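Local coordinates for glutathione peroxidase-like peroxiredoxin HYR1 (Saccharomyces cerevisiae, PDB 3CMI), which reduces hydroperoxides at the expense of thioredoxin and, as a sensor of hydroperoxide stress, oxidises and so activates the transcription activator YAP1, at residues D28-G32 and K33-I37. Residues are numbered along the deposited sequence; the frame is centred on the assembly and turned at random.
Sequences DQLKG and KVVLI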
ATOM      1  N   ASP A  28       2.098 -13.675   2.746  1.00 40.74           N
ATOM      2  CA  ASP A  28       1.354 -14.651   3.543  1.00 41.45           C
ATOM      3  C   ASP A  28       1.405 -14.314   5.040  1.00 41.64           C
ATOM      4  O   ASP A  28       0.511 -14.700   5.795  1.00 41.99           O
ATOM      5  CB  ASP A  28       1.808 -16.091   3.262  1.00 41.60           C
ATOM      6  CG  ASP A  28       3.212 -16.377   3.757  1.00 42.53           C
ATOM      7  OD1 ASP A  28       3.496 -17.551   4.067  1.00 43.56           O
ATOM      8  OD2 ASP A  28       4.033 -15.439   3.833  1.00 44.00           O
ATOM      9  N   GLN A  29       2.438 -13.576   5.452  1.00 41.79           N
ATOM     10  CA  GLN A  29       2.549 -13.082   6.832  1.00 41.98           C
ATOM     11  C   GLN A  29       1.472 -12.034   7.137  1.00 41.83           C
ATOM     12  O   GLN A  29       1.253 -11.673   8.297  1.00 41.96           O
ATOM     13  CB  GLN A  29       3.944 -12.497   7.092  1.00 41.99           C
ATOM     14  CG  GLN A  29       4.201 -11.133   6.434  1.00 42.37           C
ATOM     15  CD  GLN A  29       5.661 -10.710   6.496  1.00 42.67           C
ATOM     16  OE1 GLN A  29       6.388 -10.777   5.495  1.00 43.15           O
ATOM     17  NE2 GLN A  29       6.101 -10.282   7.674  1.00 43.32           N
ATOM     18  N   LEU A  30       0.807 -11.563   6.085  1.00 41.39           N
ATOM     19  CA  LEU A  30      -0.208 -10.514   6.184  1.00 41.27           C
ATOM     20  C   LEU A  30      -1.623 -11.060   6.399  1.00 40.91           C
ATOM     21  O   LEU A  30      -2.578 -10.285   6.487  1.00 40.59           O
ATOM     22  CB  LEU A  30      -0.173  -9.640   4.924  1.00 41.30           C
ATOM     23  CG  LEU A  30       0.671  -8.357   4.857  1.00 41.93           C
ATOM     24  CD1 LEU A  30       1.973  -8.413   5.666  1.00 42.77           C
ATOM     25  CD2 LEU A  30       0.937  -7.970   3.412  1.00 41.25           C
ATOM     26  N   LYS A  31      -1.747 -12.386   6.481  1.00 40.59           N
ATOM     27  CA  LYS A  31      -3.038 -13.054   6.654  1.00 40.36           C
ATOM     28  C   LYS A  31      -3.700 -12.650   7.969  1.00 40.18           C
ATOM     29  O   LYS A  31      -3.071 -12.697   9.029  1.00 40.04           O
ATOM     30  CB  LYS A  31      -2.878 -14.578   6.594  1.00 40.52           C
ATOM     31  CG  LYS A  31      -2.597 -15.132   5.202  1.00 40.54           C
ATOM     32  CD  LYS A  31      -2.283 -16.618   5.237  1.00 40.48           C
ATOM     33  CE  LYS A  31      -1.939 -17.139   3.847  1.00 40.73           C
ATOM     34  NZ  LYS A  31      -1.414 -18.540   3.883  1.00 41.17           N
ATOM     35  N   GLY A  32      -4.965 -12.246   7.884  1.00 39.93           N
ATOM     36  CA  GLY A  32      -5.722 -11.807   9.052  1.00 39.98           C
ATOM     37  C   GLY A  32      -5.463 -10.359   9.427  1.00 39.95           C
ATOM     38  O   GLY A  32      -5.943  -9.887  10.457  1.00 39.96           O
ATOM     39  N   LYS A  33      -4.702  -9.660   8.588  1.00 39.98           N
ATOM     40  CA  LYS A  33      -4.374  -8.253   8.805  1.00 39.91           C
ATOM     41  C   LYS A  33      -5.030  -7.369   7.762  1.00 39.65           C
ATOM     42  O   LYS A  33      -5.127  -7.744   6.591  1.00 39.51           O
ATOM     43  CB  LYS A  33      -2.854  -8.028   8.768  1.00 40.15           C
ATOM     44  CG  LYS A  33      -2.124  -8.244  10.095  1.00 41.28           C
ATOM     45  CD  LYS A  33      -1.983  -9.714  10.435  1.00 44.39           C
ATOM     46  CE  LYS A  33      -1.144  -9.929  11.699  1.00 45.46           C
ATOM     47  NZ  LYS A  33       0.311  -9.772  11.401  1.00 46.65           N
ATOM     48  N   VAL A  34      -5.489  -6.200   8.200  1.00 39.30           N
ATOM     49  CA  VAL A  34      -5.862  -5.128   7.287  1.00 38.95           C
ATOM     50  C   VAL A  34      -4.561  -4.476   6.807  1.00 38.99           C
ATOM     51  O   VAL A  34      -3.674  -4.190   7.607  1.00 38.91           O
ATOM     52  CB  VAL A  34      -6.808  -4.102   7.968  1.00 39.17           C
ATOM     53  CG1 VAL A  34      -7.097  -2.907   7.049  1.00 37.93           C
ATOM     54  CG2 VAL A  34      -8.116  -4.777   8.400  1.00 38.32           C
ATOM     55  N   VAL A  35      -4.441  -4.267   5.501  1.00 39.08           N
ATOM     56  CA  VAL A  35      -3.202  -3.748   4.918  1.00 39.32           C
ATOM     57  C   VAL A  35      -3.457  -2.510   4.061  1.00 39.61           C
ATOM     58  O   VAL A  35      -4.345  -2.505   3.202  1.00 39.16           O
ATOM     59  CB  VAL A  35      -2.468  -4.826   4.055  1.00 39.24           C
ATOM     60  CG1 VAL A  35      -1.094  -4.332   3.613  1.00 38.77           C
ATOM     61  CG2 VAL A  35      -2.326  -6.138   4.823  1.00 39.78           C
ATOM     62  N   LEU A  36      -2.673  -1.464   4.305  1.00 39.78           N
ATOM     63  CA  LEU A  36      -2.673  -0.277   3.454  1.00 39.71           C
ATOM     64  C   LEU A  36      -1.416  -0.354   2.589  1.00 39.62           C
ATOM     65  O   LEU A  36      -0.305  -0.395   3.111  1.00 39.28           O
ATOM     66  CB  LEU A  36      -2.680   0.982   4.328  1.00 39.91           C
ATOM     67  CG  LEU A  36      -3.148   2.375   3.868  1.00 41.21           C
ATOM     68  CD1 LEU A  36      -1.988   3.346   3.719  1.00 42.36           C
ATOM     69  CD2 LEU A  36      -3.991   2.351   2.594  1.00 40.60           C
ATOM     70  N   ILE A  37      -1.583  -0.428   1.271  1.00 39.35           N
ATOM     71  CA  ILE A  37      -0.429  -0.430   0.385  1.00 39.50           C
ATOM     72  C   ILE A  37      -0.280   0.937  -0.268  1.00 39.28           C
ATOM     73  O   ILE A  37      -1.185   1.418  -0.950  1.00 39.15           O
ATOM     74  CB  ILE A  37      -0.474  -1.584  -0.659  1.00 39.78           C
ATOM     75  CG1 ILE A  37      -0.465  -2.937   0.067  1.00 40.13           C
ATOM     76  CG2 ILE A  37       0.724  -1.495  -1.620  1.00 39.66           C
ATOM     77  CD1 ILE A  37      -0.522  -4.140  -0.836  1.00 40.13           C
TER
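Lys33 N donates to Leu30 O over 3.1 Å, the bond that closes the turn between these two residues. It is somewhat bent, with an N-H...O angle of 143°. The four residues from Leu30 to Lys33 form a type II beta turn, with Gly32 at its third position taking up the positive phi (83°) that this turn requires and that glycine readily adopts. In the thioredoxin-like fold of this peroxidase, the turn carries the chain from the 3-10 segment ending at Leu30 into strand 34-41, an inner strand of the sheet. Gly32 shares a backbone hydrogen bond with Lys142, and Gly32 O also takes one from Lys142 NZ. Lys33 folds back along the turn: with CG placed anti to its carbonyl carbon and the chain bent at chi2 (75°), CD lies 3.5 Å from Lys31 O, while NZ, after a second bend at chi4, stays 3.8 Å from Gln29 O. On the buried side Leu30 and Val35 cross at about a right angle, Val35 CG2 resting 3.7 Å from Leu30 CG and 4.0 Å from Leu30 CD2. Val35 also packs on Ile68 and Val140 of the two flanking strands.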